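Local structure of beta-2-microglobulin (Ctenopharyngodon idella, 5H5Z) at residues Ser5-Val10 with Val28-Pro33; Ile36-Leu41 with Phe63-Ser68. The protein probably serves as the light chain of MHC class I, an immunoglobulin-fold subunit that pairs with the heavy chain presenting peptides in a bony fish. The protein carries 1 engineered substitution. All coordinates share one frame; numbering follows the deposited sequence.

Overall arrangement
The two contacts belong to one C1-set immunoglobulin domain, a sandwich of two antiparallel sheets, and their centres lie about 9 Å apart. Contact 1 comes first along the chain and joins neighbouring strands 7-12 and 22-31 within one sheet. Contact 2 follows and spans the sandwich, from strand 36-42 in the other sheet to strand 63-71, which pairs with strand 22-31 in the first. They meet directly: Val28 O probably accepts a hydrogen bond from Leu65 N, and the Val28 and Ile38 side chains pack together. Edge pairing and interior packing are thus continuous through strands 22-31 and 63-71, whose sheet also touches the MHC class I heavy chain.

Contact 1: Ser5-Val10 with Val28-Pro33; sequences SPKIQV and VSNFHP
Pro6 and Phe31 cross obliquely, CB of the proline 3.8 Å from CB of the phenylalanine. The backbone directs Phe31 CB at the proline, and CG in the crowded position between backbone N and carbonyl carbon (chi1 70°) carries the ring off to pack on Phe63 and Leu65. Pro6 CB also packs at 3.5 Å against CG1 of Val28, the branch anti to the backbone N. In the backbone, Lys7 and Ser29 form an antiparallel hydrogen-bonded pair: Lys7 N donates to Ser29 O at 2.8 Å, and the return bond from Ser29 N to Lys7 O is straighter (N-H...O 164°). Both donors lie in the plane of the carbonyl they address. This is the hairpin pairing of strands 7-12 and 22-31 at the edge of an immunoglobulin sheet. Where strand 22-31 pairs with strand 63-71, Asn30 and Phe31 both face Phe63 in a G1 beta bulge, Asn30 taking a positive phi of 61°. On the face carrying Lys7 and Ser29, the lysine leaves with CG anti to its backbone N and bends at chi3, running side by side with Asn30, whose ND2 lies 3.6 Å from Lys7 NZ. One water joins Lys7 NZ to Ser29 OG; a second bonds to the same hydroxyl and, weakly, donates to Lys7 O. The ammonium also forms a salt bridge with Glu225 of the MHC class I heavy chain. Beyond the paired strands, Ser5 O and Asn30 O stand 3.6 Å apart, and a water within hydrogen-bonding distance of both can donate to either.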
ATOM      1  N   SER B   5      -3.857  -8.021 -13.911  1.00 26.00           N
ATOM      2  CA  SER B   5      -4.265  -9.071 -12.981  1.00 28.17           C
ATOM      3  C   SER B   5      -3.452  -9.006 -11.693  1.00 27.92           C
ATOM      4  O   SER B   5      -2.256  -8.732 -11.734  1.00 25.15           O
ATOM      5  CB  SER B   5      -4.142 -10.447 -13.636  1.00 28.66           C
ATOM      6  OG  SER B   5      -5.071 -10.558 -14.700  1.00 29.94           O
ATOM      7  N   PRO B   6      -4.106  -9.255 -10.544  1.00 27.69           N
ATOM      8  CA  PRO B   6      -3.460  -9.051  -9.245  1.00 27.39           C
ATOM      9  C   PRO B   6      -2.286  -9.977  -8.944  1.00 27.25           C
ATOM     10  O   PRO B   6      -2.307 -11.167  -9.303  1.00 26.99           O
ATOM     11  CB  PRO B   6      -4.596  -9.311  -8.245  1.00 26.66           C
ATOM     12  CG  PRO B   6      -5.568 -10.172  -8.979  1.00 25.68           C
ATOM     13  CD  PRO B   6      -5.511  -9.682 -10.395  1.00 27.93           C
ATOM     14  N   LYS B   7      -1.264  -9.412  -8.306  1.00 24.51           N
ATOM     15  CA  LYS B   7      -0.274 -10.208  -7.592  1.00 24.40           C
ATOM     16  C   LYS B   7      -0.923 -10.554  -6.257  1.00 23.46           C
ATOM     17  O   LYS B   7      -1.544  -9.693  -5.623  1.00 25.00           O
ATOM     18  CB  LYS B   7       1.023  -9.427  -7.375  1.00 24.85           C
ATOM     19  CG  LYS B   7       2.165 -10.267  -6.811  1.00 25.82           C
ATOM     20  CD  LYS B   7       3.284  -9.413  -6.237  1.00 35.32           C
ATOM     21  CE  LYS B   7       4.244  -8.909  -7.303  1.00 39.52           C
ATOM     22  NZ  LYS B   7       5.085  -7.802  -6.759  1.00 46.33           N
ATOM     23  N   ILE B   8      -0.805 -11.815  -5.854  1.00 23.32           N
ATOM     24  CA  ILE B   8      -1.458 -12.318  -4.647  1.00 22.62           C
ATOM     25  C   ILE B   8      -0.433 -12.998  -3.759  1.00 22.37           C
ATOM     26  O   ILE B   8       0.190 -13.989  -4.156  1.00 25.18           O
ATOM     27  CB  ILE B   8      -2.575 -13.335  -4.978  1.00 23.83           C
ATOM     28  CG1 ILE B   8      -3.559 -12.745  -5.994  1.00 21.82           C
ATOM     29  CG2 ILE B   8      -3.291 -13.770  -3.702  1.00 24.99           C
ATOM     30  CD1 ILE B   8      -4.466 -13.767  -6.645  1.00 22.18           C
ATOM     31  N   GLN B   9      -0.261 -12.462  -2.559  1.00 23.75           N
ATOM     32  CA  GLN B   9       0.728 -12.979  -1.627  1.00 22.81           C
ATOM     33  C   GLN B   9       0.069 -13.259  -0.290  1.00 23.04           C
ATOM     34  O   GLN B   9      -0.579 -12.379   0.297  1.00 23.11           O
ATOM     35  CB  GLN B   9       1.904 -12.010  -1.486  1.00 20.53           C
ATOM     36  CG  GLN B   9       2.703 -11.848  -2.773  1.00 22.93           C
ATOM     37  CD  GLN B   9       3.777 -10.785  -2.678  1.00 27.10           C
ATOM     38  OE1 GLN B   9       4.960 -11.093  -2.523  1.00 32.03           O
ATOM     39  NE2 GLN B   9       3.373  -9.531  -2.773  1.00 27.60           N
ATOM     40  N   VAL B  10       0.244 -14.494   0.174  1.00 24.54           N
ATOM     41  CA  VAL B  10      -0.411 -14.992   1.382  1.00 24.50           C
ATOM     42  C   VAL B  10       0.659 -15.389   2.388  1.00 23.06           C
ATOM     43  O   VAL B  10       1.548 -16.192   2.080  1.00 25.20           O
ATOM     44  CB  VAL B  10      -1.339 -16.194   1.075  1.00 26.21           C
ATOM     45  CG1 VAL B  10      -2.203 -16.539   2.285  1.00 26.66           C
ATOM     46  CG2 VAL B  10      -2.220 -15.891  -0.123  1.00 26.13           C
ATOM     47  N   VAL B  28      -2.928  -8.158  -1.912  1.00 19.28           N
ATOM     48  CA  VAL B  28      -3.349  -8.217  -3.310  1.00 20.00           C
ATOM     49  C   VAL B  28      -2.975  -6.889  -3.965  1.00 20.05           C
ATOM     50  O   VAL B  28      -3.482  -5.839  -3.573  1.00 24.28           O
ATOM     51  CB  VAL B  28      -4.862  -8.506  -3.414  1.00 19.55           C
ATOM     52  CG1 VAL B  28      -5.307  -8.589  -4.869  1.00 19.66           C
ATOM     53  CG2 VAL B  28      -5.209  -9.797  -2.678  1.00 20.44           C
ATOM     54  N   SER B  29      -2.072  -6.931  -4.941  1.00 20.55           N
ATOM     55  CA  SER B  29      -1.474  -5.702  -5.458  1.00 21.77           C
ATOM     56  C   SER B  29      -1.357  -5.698  -6.974  1.00 24.74           C
ATOM     57  O   SER B  29      -1.634  -6.704  -7.623  1.00 24.58           O
ATOM     58  CB  SER B  29      -0.092  -5.498  -4.836  1.00 24.12           C
ATOM     59  OG  SER B  29       0.783  -6.555  -5.213  1.00 22.24           O
ATOM     60  N   ASN B  30      -0.950  -4.556  -7.527  1.00 24.12           N
ATOM     61  CA  ASN B  30      -0.655  -4.428  -8.956  1.00 24.20           C
ATOM     62  C   ASN B  30      -1.850  -4.712  -9.872  1.00 24.58           C
ATOM     63  O   ASN B  30      -1.679  -5.240 -10.972  1.00 27.23           O
ATOM     64  CB  ASN B  30       0.534  -5.330  -9.348  1.00 26.18           C
ATOM     65  CG  ASN B  30       1.835  -4.927  -8.672  1.00 28.38           C
ATOM     66  OD1 ASN B  30       1.970  -3.819  -8.146  1.00 31.34           O
ATOM     67  ND2 ASN B  30       2.809  -5.833  -8.691  1.00 33.99           N
ATOM     68  N   PHE B  31      -3.057  -4.361  -9.431  1.00 24.17           N
ATOM     69  CA  PHE B  31      -4.249  -4.704 -10.210  1.00 24.93           C
ATOM     70  C   PHE B  31      -5.083  -3.513 -10.680  1.00 25.83           C
ATOM     71  O   PHE B  31      -5.133  -2.480 -10.024  1.00 25.16           O
ATOM     72  CB  PHE B  31      -5.119  -5.745  -9.485  1.00 24.50           C
ATOM     73  CG  PHE B  31      -5.820  -5.225  -8.257  1.00 23.33           C
ATOM     74  CD1 PHE B  31      -7.092  -4.662  -8.347  1.00 22.91           C
ATOM     75  CD2 PHE B  31      -5.225  -5.333  -7.002  1.00 24.34           C
ATOM     76  CE1 PHE B  31      -7.746  -4.194  -7.215  1.00 22.09           C
ATOM     77  CE2 PHE B  31      -5.873  -4.868  -5.868  1.00 21.43           C
ATOM     78  CZ  PHE B  31      -7.134  -4.294  -5.974  1.00 22.99           C
ATOM     79  N   HIS B  32      -5.715  -3.684 -11.840  1.00 27.66           N
ATOM     80  CA  HIS B  32      -6.629  -2.699 -12.430  1.00 27.86           C
ATOM     81  C   HIS B  32      -7.558  -3.463 -13.372  1.00 29.89           C
ATOM     82  O   HIS B  32      -7.089  -4.343 -14.092  1.00 30.48           O
ATOM     83  CB  HIS B  32      -5.853  -1.642 -13.219  1.00 34.92           C
ATOM     84  CG  HIS B  32      -6.724  -0.727 -14.028  1.00 47.15           C
ATOM     85  ND1 HIS B  32      -7.332   0.387 -13.491  1.00 42.57           N
ATOM     86  CD2 HIS B  32      -7.097  -0.767 -15.331  1.00 49.35           C
ATOM     87  CE1 HIS B  32      -8.036   0.997 -14.426  1.00 53.51           C
ATOM     88  NE2 HIS B  32      -7.912   0.316 -15.552  1.00 58.12           N
ATOM     89  N   PRO B  33      -8.872  -3.138 -13.387  1.00 28.70           N
ATOM     90  CA  PRO B  33      -9.586  -2.107 -12.610  1.00 29.16           C
ATOM     91  C   PRO B  33      -9.793  -2.489 -11.129  1.00 26.93           C
ATOM     92  O   PRO B  33      -9.470  -3.614 -10.740  1.00 27.61           O
ATOM     93  CB  PRO B  33     -10.918  -1.975 -13.355  1.00 30.57           C
ATOM     94  CG  PRO B  33     -11.142  -3.315 -13.959  1.00 33.50           C
ATOM     95  CD  PRO B  33      -9.780  -3.833 -14.326  1.00 29.91           C
TER
HETATM   96  O   HOH W   1      -0.294  -7.089 -12.388  1.00 37.50           O
HETATM   97  O   HOH W   2       0.905  -8.933  -3.787  1.00 27.92           O
HETATM   98  O   HOH W   3       3.334  -5.789  -5.150  1.00 35.06           O

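Contact 2: Ile36-Leu41 with Phe63-Ser68; sequences ISIELL and FHLTKS
Lys67 NZ donates a hydrogen bond of 2.8 Å to the carbonyl oxygen of Ile38, approaching in the carbonyl plane with a C=O...N angle of 157°. The same ammonium makes a long salt bridge to Glu39 OE1, at 3.8 Å, and a water fills in the charge pair, accepting from NZ and donating to OE1. Glu39 starts away from the opposite strand, but its bend at chi2 brings the carboxylate alongside the lysine end, the two chains pointing the same way. Lys67 reaches this site with CG anti to its backbone N and a bend at chi2 (138°), and its methylene chain runs past the Ile38 and Leu40 side chains, which point the opposite way. Ile38 CG2 rests 3.8 Å from Lys67 CB, while Leu40 CG meets Lys67 CG at 4.0 Å. Leu40 CD1 reaches farther, over the backbone of Ser68, 3.7 Å from its carbonyl carbon. Toward the other end, Leu65 CD1 is met by two isoleucines: Ile36 CG2 comes tip to tip at 3.4 Å, tighter than usual van der Waals contact, and Ile38 CD1 crosses obliquely. The strands run at 26° with their axes 7.5 Å apart, the face-to-face packing of the two sheets of an immunoglobulin sandwich. Leu40 also touches Cys26 and Ile38 touches Cys81, the halves of the intersheet disulfide. An alanine here in place of Lys67, keeping only CB, removes the ammonium and the methylenes beyond it, and would probably leave the Ile38 carbonyl without this donor and loosen the packing against Leu40. Lys67 thus combines an apolar stem with a polar tip, and the nearby carboxylate and carbonyl oxygen would be expected to favour its charged form.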
ATOM      1  N   ILE B  36     -12.943  -5.886  -7.103  1.00 28.55           N
ATOM      2  CA  ILE B  36     -12.299  -7.155  -6.766  1.00 25.23           C
ATOM      3  C   ILE B  36     -12.984  -7.815  -5.565  1.00 28.65           C
ATOM      4  O   ILE B  36     -13.605  -7.136  -4.739  1.00 29.57           O
ATOM      5  CB  ILE B  36     -10.782  -6.950  -6.502  1.00 24.35           C
ATOM      6  CG1 ILE B  36     -10.009  -8.272  -6.616  1.00 23.93           C
ATOM      7  CG2 ILE B  36     -10.537  -6.255  -5.162  1.00 25.03           C
ATOM      8  CD1 ILE B  36      -8.547  -8.092  -6.971  1.00 23.74           C
ATOM      9  N   SER B  37     -12.877  -9.141  -5.494  1.00 26.07           N
ATOM     10  CA  SER B  37     -13.352  -9.922  -4.362  1.00 27.32           C
ATOM     11  C   SER B  37     -12.163 -10.635  -3.732  1.00 26.42           C
ATOM     12  O   SER B  37     -11.427 -11.353  -4.423  1.00 28.15           O
ATOM     13  CB  SER B  37     -14.389 -10.953  -4.829  1.00 29.84           C
ATOM     14  OG  SER B  37     -14.819 -11.778  -3.758  1.00 32.80           O
ATOM     15  N   ILE B  38     -11.968 -10.431  -2.430  1.00 22.54           N
ATOM     16  CA  ILE B  38     -10.926 -11.140  -1.684  1.00 22.38           C
ATOM     17  C   ILE B  38     -11.556 -11.814  -0.468  1.00 24.29           C
ATOM     18  O   ILE B  38     -12.280 -11.172   0.297  1.00 27.21           O
ATOM     19  CB  ILE B  38      -9.785 -10.200  -1.220  1.00 23.76           C
ATOM     20  CG1 ILE B  38      -9.210  -9.394  -2.393  1.00 23.48           C
ATOM     21  CG2 ILE B  38      -8.687 -11.000  -0.522  1.00 23.21           C
ATOM     22  CD1 ILE B  38      -8.417  -8.171  -1.973  1.00 22.80           C
ATOM     23  N   GLU B  39     -11.291 -13.109  -0.301  1.00 25.38           N
ATOM     24  CA  GLU B  39     -11.809 -13.860   0.835  1.00 25.74           C
ATOM     25  C   GLU B  39     -10.720 -14.744   1.420  1.00 25.97           C
ATOM     26  O   GLU B  39      -9.964 -15.368   0.680  1.00 28.75           O
ATOM     27  CB  GLU B  39     -13.014 -14.717   0.427  1.00 31.09           C
ATOM     28  CG  GLU B  39     -14.265 -13.941   0.014  1.00 38.51           C
ATOM     29  CD  GLU B  39     -14.890 -13.115   1.133  1.00 46.39           C
ATOM     30  OE1 GLU B  39     -14.466 -13.229   2.302  1.00 54.13           O
ATOM     31  OE2 GLU B  39     -15.824 -12.340   0.837  1.00 54.53           O
ATOM     32  N   LEU B  40     -10.624 -14.777   2.747  1.00 23.59           N
ATOM     33  CA  LEU B  40      -9.714 -15.711   3.410  1.00 22.97           C
ATOM     34  C   LEU B  40     -10.485 -16.977   3.769  1.00 25.32           C
ATOM     35  O   LEU B  40     -11.635 -16.901   4.214  1.00 26.98           O
ATOM     36  CB  LEU B  40      -9.081 -15.078   4.655  1.00 24.54           C
ATOM     37  CG  LEU B  40      -8.228 -13.822   4.432  1.00 24.20           C
ATOM     38  CD1 LEU B  40      -7.814 -13.202   5.758  1.00 25.97           C
ATOM     39  CD2 LEU B  40      -6.996 -14.129   3.593  1.00 28.29           C
ATOM     40  N   LEU B  41      -9.858 -18.135   3.573  1.00 26.37           N
ATOM     41  CA  LEU B  41     -10.532 -19.415   3.778  1.00 26.71           C
ATOM     42  C   LEU B  41      -9.814 -20.328   4.765  1.00 28.06           C
ATOM     43  O   LEU B  41      -8.582 -20.404   4.778  1.00 28.15           O
ATOM     44  CB  LEU B  41     -10.696 -20.161   2.447  1.00 27.20           C
ATOM     45  CG  LEU B  41     -11.120 -19.392   1.191  1.00 29.64           C
ATOM     46  CD1 LEU B  41     -11.097 -20.321  -0.013  1.00 31.47           C
ATOM     47  CD2 LEU B  41     -12.487 -18.734   1.338  1.00 30.72           C
ATOM     48  N   PHE B  63      -3.794  -0.694  -8.164  1.00 23.84           N
ATOM     49  CA  PHE B  63      -4.427  -0.758  -6.848  1.00 22.13           C
ATOM     50  C   PHE B  63      -3.821  -1.845  -5.961  1.00 22.30           C
ATOM     51  O   PHE B  63      -3.259  -2.822  -6.452  1.00 24.26           O
ATOM     52  CB  PHE B  63      -5.929  -1.013  -7.012  1.00 22.71           C
ATOM     53  CG  PHE B  63      -6.657   0.090  -7.716  1.00 23.66           C
ATOM     54  CD1 PHE B  63      -7.074   1.210  -7.011  1.00 23.18           C
ATOM     55  CD2 PHE B  63      -6.936   0.012  -9.083  1.00 25.20           C
ATOM     56  CE1 PHE B  63      -7.755   2.239  -7.653  1.00 23.94           C
ATOM     57  CE2 PHE B  63      -7.611   1.039  -9.731  1.00 26.66           C
ATOM     58  CZ  PHE B  63      -8.023   2.154  -9.012  1.00 26.42           C
ATOM     59  N   HIS B  64      -3.941  -1.666  -4.650  1.00 24.14           N
ATOM     60  CA  HIS B  64      -3.535  -2.696  -3.700  1.00 22.40           C
ATOM     61  C   HIS B  64      -4.513  -2.751  -2.534  1.00 23.49           C
ATOM     62  O   HIS B  64      -5.077  -1.725  -2.129  1.00 23.27           O
ATOM     63  CB  HIS B  64      -2.090  -2.494  -3.220  1.00 26.48           C
ATOM     64  CG  HIS B  64      -1.874  -1.227  -2.446  1.00 29.51           C
ATOM     65  ND1 HIS B  64      -1.779  -1.201  -1.072  1.00 35.69           N
ATOM     66  CD2 HIS B  64      -1.728   0.054  -2.858  1.00 29.20           C
ATOM     67  CE1 HIS B  64      -1.586   0.042  -0.669  1.00 36.03           C
ATOM     68  NE2 HIS B  64      -1.552   0.824  -1.734  1.00 27.75           N
ATOM     69  N   LEU B  65      -4.741  -3.960  -2.034  1.00 21.81           N
ATOM     70  CA  LEU B  65      -5.582  -4.182  -0.867  1.00 22.67           C
ATOM     71  C   LEU B  65      -4.959  -5.235   0.026  1.00 23.24           C
ATOM     72  O   LEU B  65      -4.259  -6.130  -0.447  1.00 25.64           O
ATOM     73  CB  LEU B  65      -6.977  -4.657  -1.278  1.00 23.89           C
ATOM     74  CG  LEU B  65      -7.900  -3.688  -2.014  1.00 23.18           C
ATOM     75  CD1 LEU B  65      -9.043  -4.457  -2.650  1.00 25.68           C
ATOM     76  CD2 LEU B  65      -8.437  -2.601  -1.083  1.00 23.84           C
ATOM     77  N   THR B  66      -5.222  -5.124   1.320  1.00 22.69           N
ATOM     78  CA  THR B  66      -4.797  -6.135   2.274  1.00 22.93           C
ATOM     79  C   THR B  66      -6.016  -6.686   3.005  1.00 23.17           C
ATOM     80  O   THR B  66      -6.806  -5.930   3.567  1.00 26.37           O
ATOM     81  CB  THR B  66      -3.769  -5.571   3.277  1.00 26.73           C
ATOM     82  OG1 THR B  66      -2.656  -5.023   2.562  1.00 25.02           O
ATOM     83  CG2 THR B  66      -3.267  -6.663   4.214  1.00 28.49           C
ATOM     84  N   LYS B  67      -6.182  -8.005   2.962  1.00 23.27           N
ATOM     85  CA  LYS B  67      -7.172  -8.672   3.795  1.00 23.03           C
ATOM     86  C   LYS B  67      -6.448  -9.467   4.864  1.00 23.56           C
ATOM     87  O   LYS B  67      -5.444 -10.115   4.580  1.00 25.19           O
ATOM     88  CB  LYS B  67      -8.073  -9.583   2.973  1.00 26.25           C
ATOM     89  CG  LYS B  67      -9.328  -9.996   3.718  1.00 26.52           C
ATOM     90  CD  LYS B  67     -10.516  -9.941   2.785  1.00 30.86           C
ATOM     91  CE  LYS B  67     -11.825  -9.823   3.534  1.00 31.90           C
ATOM     92  NZ  LYS B  67     -12.957  -9.770   2.570  1.00 32.10           N
ATOM     93  N   SER B  68      -6.951  -9.400   6.094  1.00 23.43           N
ATOM     94  CA  SER B  68      -6.317 -10.083   7.217  1.00 23.71           C
ATOM     95  C   SER B  68      -7.354 -10.535   8.236  1.00 24.64           C
ATOM     96  O   SER B  68      -8.459  -9.995   8.287  1.00 27.14           O
ATOM     97  CB  SER B  68      -5.269  -9.179   7.884  1.00 25.85           C
ATOM     98  OG  SER B  68      -5.853  -7.992   8.407  1.00 28.04           O
TER
HETATM   99  O   HOH W   4     -14.815 -11.019   4.097  1.00 47.00           O